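Local coordinates for Red carotenoid protein (RCP) (Nostoc sp., PDB 5FCY), which binds carotenoids such as beta-carotene as a soluble cyanobacterial protein and probably serves in photoprotection, at residues L27-F32 / E129-I134; Q16-L21 / T144-Y149; P9-Y14 / F139-T144. All blocks are in the same frame, centred on the assembly; numbering follows the deposited sequence.

Interaction 1 (L27-F32 / E129-I134); sequences LALFWF and ELLEGI. With BCR (beta-carotene), chain B.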
loop_
_atom_site.group_PDB
_atom_site.type_symbol
_atom_site.label_atom_id
_atom_site.label_comp_id
_atom_site.label_asym_id
_atom_site.label_seq_id
_atom_site.Cartn_x
_atom_site.Cartn_y
_atom_site.Cartn_z
ATOM N N LEU A 27 -5.695 -3.599 0.713
ATOM C CA LEU A 27 -4.554 -4.081 -0.054
ATOM C C LEU A 27 -4.961 -4.436 -1.477
ATOM O O LEU A 27 -4.188 -4.235 -2.421
ATOM C CB LEU A 27 -3.932 -5.287 0.650
ATOM C CG LEU A 27 -3.098 -4.964 1.890
ATOM C CD1 LEU A 27 -2.957 -6.187 2.784
ATOM C CD2 LEU A 27 -1.729 -4.440 1.481
ATOM N N ALA A 28 -6.175 -4.962 -1.653
ATOM C CA ALA A 28 -6.650 -5.297 -2.991
ATOM C C ALA A 28 -6.801 -4.043 -3.841
ATOM O O ALA A 28 -6.356 -4.002 -4.993
ATOM C CB ALA A 28 -7.977 -6.053 -2.906
ATOM N N LEU A 29 -7.429 -3.008 -3.283
ATOM C CA LEU A 29 -7.575 -1.751 -4.010
ATOM C C LEU A 29 -6.215 -1.193 -4.410
ATOM O O LEU A 29 -6.014 -0.771 -5.554
ATOM C CB LEU A 29 -8.341 -0.744 -3.152
ATOM C CG LEU A 29 -8.581 0.630 -3.773
ATOM C CD1 LEU A 29 -9.441 0.512 -5.015
ATOM C CD2 LEU A 29 -9.229 1.551 -2.758
ATOM N N PHE A 30 -5.264 -1.191 -3.474
ATOM C CA PHE A 30 -3.929 -0.676 -3.763
ATOM C C PHE A 30 -3.269 -1.470 -4.886
ATOM O O PHE A 30 -2.555 -0.905 -5.720
ATOM C CB PHE A 30 -3.074 -0.729 -2.490
ATOM C CG PHE A 30 -2.036 0.367 -2.369
ATOM C CD1 PHE A 30 -2.082 1.515 -3.142
ATOM C CD2 PHE A 30 -1.005 0.236 -1.452
ATOM C CE1 PHE A 30 -1.126 2.504 -2.996
ATOM C CE2 PHE A 30 -0.047 1.218 -1.311
ATOM C CZ PHE A 30 -0.106 2.352 -2.086
ATOM N N TRP A 31 -3.502 -2.786 -4.923
ATOM C CA TRP A 31 -2.877 -3.631 -5.936
ATOM C C TRP A 31 -3.444 -3.357 -7.323
ATOM O O TRP A 31 -2.692 -3.269 -8.300
ATOM C CB TRP A 31 -3.058 -5.104 -5.574
ATOM C CG TRP A 31 -2.777 -6.034 -6.710
ATOM C CD1 TRP A 31 -3.694 -6.665 -7.498
ATOM C CD2 TRP A 31 -1.489 -6.435 -7.191
ATOM N NE1 TRP A 31 -3.057 -7.436 -8.439
ATOM C CE2 TRP A 31 -1.703 -7.312 -8.272
ATOM C CE3 TRP A 31 -0.177 -6.138 -6.813
ATOM C CZ2 TRP A 31 -0.655 -7.895 -8.979
ATOM C CZ3 TRP A 31 0.864 -6.718 -7.515
ATOM C CH2 TRP A 31 0.618 -7.588 -8.585
ATOM N N PHE A 32 -4.768 -3.232 -7.434
ATOM C CA PHE A 32 -5.369 -2.996 -8.741
ATOM C C PHE A 32 -4.996 -1.623 -9.279
ATOM O O PHE A 32 -4.732 -1.473 -10.477
ATOM C CB PHE A 32 -6.884 -3.159 -8.661
ATOM C CG PHE A 32 -7.328 -4.590 -8.584
ATOM C CD1 PHE A 32 -7.237 -5.415 -9.692
ATOM C CD2 PHE A 32 -7.830 -5.111 -7.406
ATOM C CE1 PHE A 32 -7.640 -6.732 -9.626
ATOM C CE2 PHE A 32 -8.236 -6.429 -7.335
ATOM C CZ PHE A 32 -8.141 -7.239 -8.445
ATOM N N GLU A 129 -15.974 1.460 -6.907
ATOM C CA GLU A 129 -16.374 2.855 -7.057
ATOM C C GLU A 129 -15.201 3.785 -6.768
ATOM O O GLU A 129 -14.934 4.720 -7.532
ATOM C CB GLU A 129 -17.552 3.159 -6.130
ATOM C CG GLU A 129 -18.445 4.301 -6.592
ATOM C CD GLU A 129 -19.379 3.898 -7.717
ATOM O OE1 GLU A 129 -19.122 4.278 -8.879
ATOM O OE2 GLU A 129 -20.371 3.193 -7.438
ATOM N N LEU A 130 -14.483 3.537 -5.667
ATOM C CA LEU A 130 -13.289 4.319 -5.364
ATOM C C LEU A 130 -12.262 4.212 -6.483
ATOM O O LEU A 130 -11.663 5.217 -6.882
ATOM C CB LEU A 130 -12.670 3.856 -4.043
ATOM C CG LEU A 130 -13.309 4.311 -2.730
ATOM C CD1 LEU A 130 -12.532 3.730 -1.559
ATOM C CD2 LEU A 130 -13.364 5.830 -2.627
ATOM N N LEU A 131 -12.038 3.002 -6.997
ATOM C CA LEU A 131 -11.020 2.810 -8.024
ATOM C C LEU A 131 -11.306 3.677 -9.244
ATOM O O LEU A 131 -10.451 4.455 -9.681
ATOM C CB LEU A 131 -10.940 1.334 -8.413
ATOM C CG LEU A 131 -9.974 0.995 -9.550
ATOM C CD1 LEU A 131 -8.579 1.525 -9.270
ATOM C CD2 LEU A 131 -9.929 -0.503 -9.773
ATOM N N GLU A 132 -12.508 3.556 -9.811
ATOM C CA GLU A 132 -12.866 4.391 -10.953
ATOM C C GLU A 132 -12.777 5.869 -10.591
ATOM O O GLU A 132 -12.357 6.693 -11.410
ATOM C CB GLU A 132 -14.268 4.035 -11.448
ATOM C CG GLU A 132 -14.434 2.570 -11.857
ATOM C CD GLU A 132 -13.492 2.159 -12.977
ATOM O OE1 GLU A 132 -13.070 3.041 -13.755
ATOM O OE2 GLU A 132 -13.170 0.953 -13.074
ATOM N N GLY A 133 -13.158 6.220 -9.362
ATOM C CA GLY A 133 -13.013 7.598 -8.922
ATOM C C GLY A 133 -11.561 8.031 -8.852
ATOM O O GLY A 133 -11.234 9.185 -9.139
ATOM N N ILE A 134 -10.671 7.112 -8.472
ATOM C CA ILE A 134 -9.248 7.434 -8.422
ATOM C C ILE A 134 -8.655 7.447 -9.824
ATOM O O ILE A 134 -7.722 8.209 -10.099
ATOM C CB ILE A 134 -8.509 6.448 -7.500
ATOM C CG1 ILE A 134 -8.946 6.660 -6.050
ATOM C CG2 ILE A 134 -6.995 6.628 -7.612
ATOM C CD1 ILE A 134 -8.497 5.576 -5.096
HETATM C C1 BCR B . -4.159 -11.922 0.331
HETATM C C2 BCR B . -5.394 -12.785 0.083
HETATM C C3 BCR B . -6.709 -12.111 0.459
HETATM C C4 BCR B . -6.659 -10.608 0.219
HETATM C C5 BCR B . -5.532 -10.269 -0.724
HETATM C C6 BCR B . -4.289 -10.576 -0.356
HETATM C C7 BCR B . -3.077 -9.720 -0.573
HETATM C C8 BCR B . -3.038 -8.502 -1.155
HETATM C C9 BCR B . -1.761 -7.743 -1.309
HETATM C C10 BCR B . -1.781 -6.545 -1.950
HETATM C C11 BCR B . -0.606 -5.682 -2.171
HETATM C C33 BCR B . -5.863 -9.666 -2.048
HETATM C C31 BCR B . -2.948 -12.709 -0.167
HETATM C C32 BCR B . -4.052 -11.681 1.827
HETATM C C34 BCR B . -0.501 -8.346 -0.747
HETATM C C12 BCR B . -0.742 -4.504 -2.802
HETATM C C13 BCR B . 0.400 -3.584 -3.046
HETATM C C14 BCR B . 0.172 -2.413 -3.700
HETATM C C15 BCR B . 1.198 -1.406 -4.007
HETATM C C16 BCR B . 0.907 -0.280 -4.674
HETATM C C17 BCR B . 1.975 0.692 -4.954
HETATM C C18 BCR B . 1.795 1.848 -5.623
HETATM C C19 BCR B . 2.983 2.724 -5.806
HETATM C C20 BCR B . 2.946 3.934 -6.378
HETATM C C21 BCR B . 4.180 4.725 -6.503
HETATM C C22 BCR B . 4.220 5.934 -7.097
HETATM C C23 BCR B . 5.539 6.623 -7.186
HETATM C C24 BCR B . 5.723 7.773 -7.849
HETATM C C25 BCR B . 7.039 8.465 -7.962
HETATM C C26 BCR B . 8.180 7.977 -7.471
HETATM C C27 BCR B . 8.941 8.800 -6.458
HETATM C C28 BCR B . 8.625 10.274 -6.673
HETATM C C29 BCR B . 8.363 10.573 -8.145
HETATM C C30 BCR B . 7.155 9.798 -8.671
HETATM C C35 BCR B . 1.753 -3.998 -2.539
HETATM C C36 BCR B . 0.430 2.198 -6.147
HETATM C C37 BCR B . 2.944 6.497 -7.655
HETATM C C38 BCR B . 8.771 6.684 -7.976
HETATM C C39 BCR B . 7.320 9.519 -10.159
HETATM C C40 BCR B . 5.912 10.654 -8.463
#
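Leu-29 and Leu-131 carry most of this contact between helices 23-35 and 125-136 of the all-helical N-terminal domain fold of the orange carotenoid protein family. The axes of the two short segments run in roughly the same direction, 33° apart, and their closest approach is 10.5 Å. That spacing is bridged by apolar side chains, with no hydrogen bond across.

Leu-29 buries the most surface and works with both of its methyls. Its CG lies anti to the backbone N (chi1 -180°), which extends the branch out from its helix towards 129-134. CD1 settles against the base of Leu-131, 3.8 Å from CB, and the two side chains slide past each other in opposite directions. CD2 diverges to CD1 of Leu-130, where the side chains cross at about a right angle. One leucine is thus lodged between the first carbons of Leu-131 and the branch end of Leu-130. Leu-131 passes alongside Leu-29 and brings CD2 to CB of Phe-32, 4.2 Å away. Only the root of Phe-32 is used here, because its ring leads off from the contact and meets Phe-117 edge-to-face.

The other side of helix 23-35 faces the pigment. Leu-27, Phe-30 and Trp-31 belong to the beta-carotene pocket, so this one helix packs against protein on one flank and against the polyene on another. Trp-31 is also stacked on Phe-117, while Trp-18 of helix 9-19 touches Leu-29. The Phe-30 ring lies against the conjugated chain, with C16 of the beta-carotene 3.5 Å above the ring plane and over its centre. Toward the C1 end ring of the beta-carotene, C12 comes 3.7 Å from CB of Trp-31, and C10 lies 3.4 Å from the backbone O of Leu-27.

Interaction 2 (Q16-L21 / T144-Y149); sequences QSWQKL and TLFRDY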
loop_
_atom_site.group_PDB
_atom_site.type_symbol
_atom_site.label_atom_id
_atom_site.label_comp_id
_atom_site.label_asym_id
_atom_site.label_seq_id
_atom_site.Cartn_x
_atom_site.Cartn_y
_atom_site.Cartn_z
ATOM N N GLN A 16 -10.072 8.731 3.436
ATOM C CA GLN A 16 -10.976 8.269 4.483
ATOM C C GLN A 16 -11.816 7.091 4.009
ATOM O O GLN A 16 -12.019 6.127 4.754
ATOM C CB GLN A 16 -11.872 9.415 4.955
ATOM C CG GLN A 16 -11.317 10.172 6.152
ATOM C CD GLN A 16 -12.256 11.254 6.653
ATOM O OE1 GLN A 16 -12.999 11.051 7.616
ATOM N NE2 GLN A 16 -12.222 12.414 6.005
ATOM N N SER A 17 -12.315 7.146 2.773
ATOM C CA SER A 17 -13.046 6.005 2.232
ATOM C C SER A 17 -12.143 4.786 2.122
ATOM O O SER A 17 -12.566 3.659 2.407
ATOM C CB SER A 17 -13.640 6.357 0.870
ATOM O OG SER A 17 -14.615 7.378 0.985
ATOM N N TRP A 18 -10.890 4.994 1.713
ATOM C CA TRP A 18 -9.940 3.892 1.619
ATOM C C TRP A 18 -9.679 3.281 2.990
ATOM O O TRP A 18 -9.514 2.061 3.114
ATOM C CB TRP A 18 -8.640 4.396 0.989
ATOM C CG TRP A 18 -7.771 3.336 0.372
ATOM C CD1 TRP A 18 -7.763 2.001 0.655
ATOM C CD2 TRP A 18 -6.780 3.535 -0.643
ATOM N NE1 TRP A 18 -6.827 1.360 -0.120
ATOM C CE2 TRP A 18 -6.210 2.280 -0.925
ATOM C CE3 TRP A 18 -6.321 4.656 -1.341
ATOM C CZ2 TRP A 18 -5.206 2.114 -1.873
ATOM C CZ3 TRP A 18 -5.323 4.490 -2.279
ATOM C CH2 TRP A 18 -4.777 3.230 -2.537
ATOM N N GLN A 19 -9.656 4.111 4.033
ATOM C CA GLN A 19 -9.355 3.647 5.381
ATOM C C GLN A 19 -10.549 3.011 6.081
ATOM O O GLN A 19 -10.386 2.491 7.189
ATOM C CB GLN A 19 -8.832 4.814 6.222
ATOM C CG GLN A 19 -7.430 5.259 5.846
ATOM C CD GLN A 19 -7.114 6.664 6.320
ATOM O OE1 GLN A 19 -7.978 7.541 6.314
ATOM N NE2 GLN A 19 -5.872 6.886 6.731
ATOM N N LYS A 20 -11.735 3.040 5.474
ATOM C CA LYS A 20 -12.910 2.399 6.046
ATOM C C LYS A 20 -13.073 0.955 5.596
ATOM O O LYS A 20 -13.889 0.231 6.176
ATOM C CB LYS A 20 -14.173 3.183 5.675
ATOM C CG LYS A 20 -14.263 4.551 6.322
ATOM C CD LYS A 20 -15.257 5.440 5.593
ATOM C CE LYS A 20 -15.263 6.859 6.146
ATOM N NZ LYS A 20 -15.883 7.828 5.192
ATOM N N LEU A 21 -12.325 0.525 4.586
ATOM C CA LEU A 21 -12.430 -0.828 4.072
ATOM C C LEU A 21 -11.718 -1.807 5.002
ATOM O O LEU A 21 -10.936 -1.422 5.877
ATOM C CB LEU A 21 -11.833 -0.910 2.668
ATOM C CG LEU A 21 -12.245 0.183 1.680
ATOM C CD1 LEU A 21 -11.525 -0.009 0.350
ATOM C CD2 LEU A 21 -13.756 0.197 1.480
ATOM N N THR A 144 -0.330 12.434 -4.735
ATOM C CA THR A 144 -0.710 13.062 -3.474
ATOM C C THR A 144 -1.623 12.150 -2.666
ATOM O O THR A 144 -1.446 11.993 -1.453
ATOM C CB THR A 144 -1.392 14.403 -3.748
ATOM O OG1 THR A 144 -0.524 15.226 -4.539
ATOM C CG2 THR A 144 -1.717 15.125 -2.447
ATOM N N LEU A 145 -2.607 11.536 -3.326
ATOM C CA LEU A 145 -3.488 10.594 -2.645
ATOM C C LEU A 145 -2.691 9.451 -2.026
ATOM O O LEU A 145 -2.851 9.136 -0.841
ATOM C CB LEU A 145 -4.532 10.062 -3.629
ATOM C CG LEU A 145 -5.365 8.856 -3.189
ATOM C CD1 LEU A 145 -6.131 9.154 -1.914
ATOM C CD2 LEU A 145 -6.316 8.444 -4.301
ATOM N N PHE A 146 -1.817 8.824 -2.818
ATOM C CA PHE A 146 -1.076 7.663 -2.336
ATOM C C PHE A 146 -0.164 8.032 -1.173
ATOM O O PHE A 146 -0.076 7.292 -0.186
ATOM C CB PHE A 146 -0.260 7.052 -3.476
ATOM C CG PHE A 146 -1.082 6.673 -4.680
ATOM C CD1 PHE A 146 -2.391 6.246 -4.540
ATOM C CD2 PHE A 146 -0.542 6.748 -5.953
ATOM C CE1 PHE A 146 -3.144 5.901 -5.644
ATOM C CE2 PHE A 146 -1.290 6.402 -7.061
ATOM C CZ PHE A 146 -2.592 5.980 -6.906
ATOM N N ARG A 147 0.525 9.171 -1.272
ATOM C CA ARG A 147 1.408 9.595 -0.192
ATOM C C ARG A 147 0.642 9.762 1.114
ATOM O O ARG A 147 1.108 9.330 2.174
ATOM C CB ARG A 147 2.109 10.899 -0.570
ATOM C CG ARG A 147 3.130 10.748 -1.686
ATOM C CD ARG A 147 3.790 12.073 -2.042
ATOM N NE ARG A 147 4.424 12.702 -0.884
ATOM C CZ ARG A 147 3.855 13.625 -0.110
ATOM N NH1 ARG A 147 2.621 14.053 -0.357
ATOM N NH2 ARG A 147 4.524 14.125 0.923
ATOM N N ASP A 148 -0.538 10.383 1.060
ATOM C CA ASP A 148 -1.318 10.586 2.277
ATOM C C ASP A 148 -1.908 9.280 2.791
ATOM O O ASP A 148 -2.116 9.130 4.000
ATOM C CB ASP A 148 -2.435 11.601 2.027
ATOM C CG ASP A 148 -1.914 12.934 1.532
ATOM O OD1 ASP A 148 -0.769 13.300 1.876
ATOM O OD2 ASP A 148 -2.653 13.619 0.796
ATOM N N TYR A 149 -2.184 8.329 1.898
ATOM C CA TYR A 149 -2.750 7.052 2.321
ATOM C C TYR A 149 -1.718 6.215 3.073
ATOM O O TYR A 149 -2.017 5.653 4.133
ATOM C CB TYR A 149 -3.294 6.297 1.105
ATOM C CG TYR A 149 -3.650 4.855 1.377
ATOM C CD1 TYR A 149 -4.571 4.518 2.359
ATOM C CD2 TYR A 149 -3.073 3.831 0.642
ATOM C CE1 TYR A 149 -4.897 3.203 2.607
ATOM C CE2 TYR A 149 -3.394 2.513 0.883
ATOM C CZ TYR A 149 -4.308 2.204 1.867
ATOM O OH TYR A 149 -4.636 0.894 2.116
HETATM O O HOH W 1 -3.762 4.858 6.383
#
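Trp-18 and Tyr-149 lie face to face, the six-membered ring of the indole over the phenol ring, with centroids 3.7 Å apart and planes at 13°. The overlap is broad: CD2 of Trp-18 sits over the centre of the tyrosine ring, whereas CE2 of Tyr-149 is displaced toward the rim of the indole. Although the ring planes are nearly parallel, the two side chains cross at about a right angle. Both have CG anti to the backbone N (chi1 -159° for Trp-18, 168° for Tyr-149), and each ring thereby reaches across the gap from its own helix. The far edge of the indole is also occupied, since CZ3 of Trp-18 meets CD1 of Phe-146 at 4.1 Å, near the planes of both rings, and CG of Leu-145 at 4.5 Å.

This buried stack joins helix 9-19 to helix 139-150 in the helical domain of the orange carotenoid protein family, and Phe-146 also lines the beta-carotene pocket. The stacked polar groups NE1 and OH are close but poorly angled for a bond to each other. Gln-26 takes both instead: its OE1 is hydrogen-bonded to the Tyr-149 hydroxyl, and its backbone O receives a weak bond from Trp-18 NE1. Farther out, a water accepts from NE2 of Gln-19 at 2.9 Å and donates to the backbone O of Tyr-149 at 3.0 Å.

Interaction 3 (P9-Y14 / F139-T144); sequences PTIRKY and FEQQIT. With BCR (beta-carotene), chain B.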
loop_
_atom_site.group_PDB
_atom_site.type_symbol
_atom_site.label_atom_id
_atom_site.label_comp_id
_atom_site.label_asym_id
_atom_site.label_seq_id
_atom_site.Cartn_x
_atom_site.Cartn_y
_atom_site.Cartn_z
ATOM N N PRO A 9 -9.939 18.783 -1.043
ATOM C CA PRO A 9 -10.705 18.081 -0.002
ATOM C C PRO A 9 -11.247 16.747 -0.478
ATOM O O PRO A 9 -11.559 15.885 0.354
ATOM C CB PRO A 9 -11.833 19.066 0.347
ATOM C CG PRO A 9 -11.775 20.135 -0.685
ATOM C CD PRO A 9 -10.354 20.196 -1.117
ATOM N N THR A 10 -11.360 16.549 -1.794
ATOM C CA THR A 10 -11.766 15.255 -2.326
ATOM C C THR A 10 -10.697 14.193 -2.093
ATOM O O THR A 10 -11.017 13.002 -2.013
ATOM C CB THR A 10 -12.065 15.380 -3.819
ATOM O OG1 THR A 10 -10.955 16.003 -4.476
ATOM C CG2 THR A 10 -13.320 16.212 -4.044
ATOM N N ILE A 11 -9.430 14.600 -1.988
ATOM C CA ILE A 11 -8.360 13.642 -1.720
ATOM C C ILE A 11 -8.539 13.022 -0.339
ATOM O O ILE A 11 -8.422 11.803 -0.169
ATOM C CB ILE A 11 -6.985 14.319 -1.870
ATOM C CG1 ILE A 11 -6.746 14.686 -3.337
ATOM C CG2 ILE A 11 -5.870 13.403 -1.368
ATOM C CD1 ILE A 11 -5.476 15.476 -3.595
ATOM N N ARG A 12 -8.828 13.849 0.668
ATOM C CA ARG A 12 -9.060 13.321 2.008
ATOM C C ARG A 12 -10.253 12.375 2.037
ATOM O O ARG A 12 -10.261 11.410 2.810
ATOM C CB ARG A 12 -9.265 14.467 2.999
ATOM C CG ARG A 12 -8.032 15.334 3.190
ATOM C CD ARG A 12 -8.247 16.381 4.271
ATOM N NE ARG A 12 -9.173 17.434 3.856
ATOM C CZ ARG A 12 -8.820 18.546 3.217
ATOM N NH1 ARG A 12 -7.551 18.777 2.901
ATOM N NH2 ARG A 12 -9.745 19.439 2.889
ATOM N N LYS A 13 -11.269 12.631 1.209
ATOM C CA LYS A 13 -12.423 11.739 1.156
ATOM C C LYS A 13 -12.041 10.378 0.588
ATOM O O LYS A 13 -12.526 9.343 1.063
ATOM C CB LYS A 13 -13.541 12.375 0.333
ATOM C CG LYS A 13 -14.434 13.314 1.133
ATOM C CD LYS A 13 -15.540 12.552 1.853
ATOM C CE LYS A 13 -16.291 13.445 2.836
ATOM N NZ LYS A 13 -17.457 12.758 3.461
ATOM N N TYR A 14 -11.183 10.353 -0.433
ATOM C CA TYR A 14 -10.660 9.081 -0.924
ATOM C C TYR A 14 -9.869 8.368 0.167
ATOM O O TYR A 14 -10.046 7.166 0.394
ATOM C CB TYR A 14 -9.778 9.306 -2.152
ATOM C CG TYR A 14 -10.533 9.674 -3.407
ATOM C CD1 TYR A 14 -11.298 8.735 -4.082
ATOM C CD2 TYR A 14 -10.460 10.957 -3.930
ATOM C CE1 TYR A 14 -11.984 9.067 -5.235
ATOM C CE2 TYR A 14 -11.140 11.298 -5.079
ATOM C CZ TYR A 14 -11.899 10.350 -5.729
ATOM O OH TYR A 14 -12.576 10.693 -6.877
ATOM N N PHE A 139 -2.622 12.458 -12.413
ATOM C CA PHE A 139 -1.420 11.756 -11.974
ATOM C C PHE A 139 -0.827 12.362 -10.708
ATOM O O PHE A 139 -0.435 11.632 -9.793
ATOM C CB PHE A 139 -0.377 11.755 -13.097
ATOM C CG PHE A 139 0.879 10.998 -12.762
ATOM C CD1 PHE A 139 0.816 9.693 -12.296
ATOM C CD2 PHE A 139 2.121 11.586 -12.925
ATOM C CE1 PHE A 139 1.969 8.993 -11.990
ATOM C CE2 PHE A 139 3.277 10.892 -12.623
ATOM C CZ PHE A 139 3.200 9.593 -12.155
ATOM N N GLU A 140 -0.761 13.691 -10.633
ATOM C CA GLU A 140 -0.175 14.316 -9.455
ATOM C C GLU A 140 -1.110 14.268 -8.252
ATOM O O GLU A 140 -0.637 14.158 -7.115
ATOM C CB GLU A 140 0.227 15.755 -9.772
ATOM C CG GLU A 140 1.385 15.837 -10.749
ATOM C CD GLU A 140 1.957 17.232 -10.855
ATOM O OE1 GLU A 140 2.018 17.928 -9.819
ATOM O OE2 GLU A 140 2.340 17.632 -11.974
ATOM N N GLN A 141 -2.426 14.340 -8.473
ATOM C CA GLN A 141 -3.365 14.128 -7.375
ATOM C C GLN A 141 -3.340 12.683 -6.897
ATOM O O GLN A 141 -3.521 12.422 -5.702
ATOM C CB GLN A 141 -4.781 14.509 -7.804
ATOM C CG GLN A 141 -4.986 15.995 -8.026
ATOM C CD GLN A 141 -5.576 16.296 -9.388
ATOM O OE1 GLN A 141 -6.777 16.135 -9.610
ATOM N NE2 GLN A 141 -4.727 16.728 -10.314
ATOM N N GLN A 142 -3.127 11.735 -7.811
ATOM C CA GLN A 142 -2.986 10.339 -7.415
ATOM C C GLN A 142 -1.766 10.150 -6.523
ATOM O O GLN A 142 -1.848 9.523 -5.461
ATOM C CB GLN A 142 -2.894 9.456 -8.659
ATOM C CG GLN A 142 -4.132 9.508 -9.534
ATOM C CD GLN A 142 -3.986 8.690 -10.796
ATOM O OE1 GLN A 142 -2.920 8.143 -11.077
ATOM N NE2 GLN A 142 -5.060 8.600 -11.569
ATOM N N ILE A 143 -0.620 10.693 -6.939
ATOM C CA ILE A 143 0.580 10.640 -6.106
ATOM C C ILE A 143 0.296 11.256 -4.743
ATOM O O ILE A 143 0.638 10.690 -3.699
ATOM C CB ILE A 143 1.753 11.348 -6.808
ATOM C CG1 ILE A 143 2.053 10.686 -8.154
ATOM C CG2 ILE A 143 3.010 11.321 -5.935
ATOM C CD1 ILE A 143 2.778 11.586 -9.111
ATOM N N THR A 144 -0.330 12.434 -4.735
ATOM C CA THR A 144 -0.710 13.062 -3.474
ATOM C C THR A 144 -1.623 12.150 -2.666
ATOM O O THR A 144 -1.446 11.993 -1.453
ATOM C CB THR A 144 -1.392 14.403 -3.748
ATOM O OG1 THR A 144 -0.524 15.226 -4.539
ATOM C CG2 THR A 144 -1.717 15.125 -2.447
HETATM C C1 BCR B . -4.159 -11.922 0.331
HETATM C C2 BCR B . -5.394 -12.785 0.083
HETATM C C3 BCR B . -6.709 -12.111 0.459
HETATM C C4 BCR B . -6.659 -10.608 0.219
HETATM C C5 BCR B . -5.532 -10.269 -0.724
HETATM C C6 BCR B . -4.289 -10.576 -0.356
HETATM C C7 BCR B . -3.077 -9.720 -0.573
HETATM C C8 BCR B . -3.038 -8.502 -1.155
HETATM C C9 BCR B . -1.761 -7.743 -1.309
HETATM C C10 BCR B . -1.781 -6.545 -1.950
HETATM C C11 BCR B . -0.606 -5.682 -2.171
HETATM C C33 BCR B . -5.863 -9.666 -2.048
HETATM C C31 BCR B . -2.948 -12.709 -0.167
HETATM C C32 BCR B . -4.052 -11.681 1.827
HETATM C C34 BCR B . -0.501 -8.346 -0.747
HETATM C C12 BCR B . -0.742 -4.504 -2.802
HETATM C C13 BCR B . 0.400 -3.584 -3.046
HETATM C C14 BCR B . 0.172 -2.413 -3.700
HETATM C C15 BCR B . 1.198 -1.406 -4.007
HETATM C C16 BCR B . 0.907 -0.280 -4.674
HETATM C C17 BCR B . 1.975 0.692 -4.954
HETATM C C18 BCR B . 1.795 1.848 -5.623
HETATM C C19 BCR B . 2.983 2.724 -5.806
HETATM C C20 BCR B . 2.946 3.934 -6.378
HETATM C C21 BCR B . 4.180 4.725 -6.503
HETATM C C22 BCR B . 4.220 5.934 -7.097
HETATM C C23 BCR B . 5.539 6.623 -7.186
HETATM C C24 BCR B . 5.723 7.773 -7.849
HETATM C C25 BCR B . 7.039 8.465 -7.962
HETATM C C26 BCR B . 8.180 7.977 -7.471
HETATM C C27 BCR B . 8.941 8.800 -6.458
HETATM C C28 BCR B . 8.625 10.274 -6.673
HETATM C C29 BCR B . 8.363 10.573 -8.145
HETATM C C30 BCR B . 7.155 9.798 -8.671
HETATM C C35 BCR B . 1.753 -3.998 -2.539
HETATM C C36 BCR B . 0.430 2.198 -6.147
HETATM C C37 BCR B . 2.944 6.497 -7.655
HETATM C C38 BCR B . 8.771 6.684 -7.976
HETATM C C39 BCR B . 7.320 9.519 -10.159
HETATM C C40 BCR B . 5.912 10.654 -8.463
#
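Ile-11 meets Thr-144 methyl to methyl, CD1 of the isoleucine lying 3.9 Å from CG2 of the threonine, and this is the close-packed end of a small contact. The two side chains cross at about a right angle. In Ile-11 the CG1 branch stands anti to the carbonyl carbon (chi1 -68°) and continues extended, so that its last methyl is carried across to 139-144. The same CD1 grazes the backbone O of Gln-141 at 4.2 Å and approaches that residue's CB at 4.4 Å. These longer distances mark the looser part, where OE1 of Gln-141 turns to a weak bond with the backbone N of Gly-138.

The pair joins helix 9-19, near its start, to the first turns of helix 139-150, within the helical N-terminal domain fold of the orange carotenoid protein family. No hydrogen bond crosses between the segments, and just 120 Å² is buried in all. Thr-144 spends its hydroxyl within its own helix: OG1 donates to the backbone O of Glu-140 at 2.8 Å, tilted 27° from the carbonyl plane. The backbone N of Thr-144 reaches the same oxygen from the opposite face, giving Glu-140 O two donors. A serine here would keep a hydroxyl but lack CG2, and would probably leave a gap beside CD1 of Ile-11 and weaken the one close methyl contact between these two segments.

The side chain of Glu-140 and, on the other helix, that of Arg-12 lie on the exposed side of the contact. Ile-143, one residue before Thr-144, serves the pigment pocket instead: its CD1 approaches C40 of the beta-carotene at 3.3 Å and also lies over the centre of the Phe-139 ring, 3.6 Å above its plane.

Interactions 2 and 3 hold the same two helices, 9-19 and 139-150, at successive levels, and they share Thr-144. Interaction 2 is the buried level, built on aromatic stacking, whereas interaction 3, farther from the chain's centre, is a smaller, partly buried aliphatic touch. Interaction 1 joins a different pair of helices, 23-35 and 125-136, through leucines; it is partly buried, with Leu-29 and Leu-131 themselves buried, and is nested along the chain inside the loops the others close. Trp-18 connects interactions 1 and 2, packing its CH2 3.3 Å from CD1 of Phe-30, while Tyr-14 OH, 3.0 Å from the backbone O of Gly-133, probably hydrogen-bonds interaction 3 to interaction 1. All three contain residues of the beta-carotene pocket.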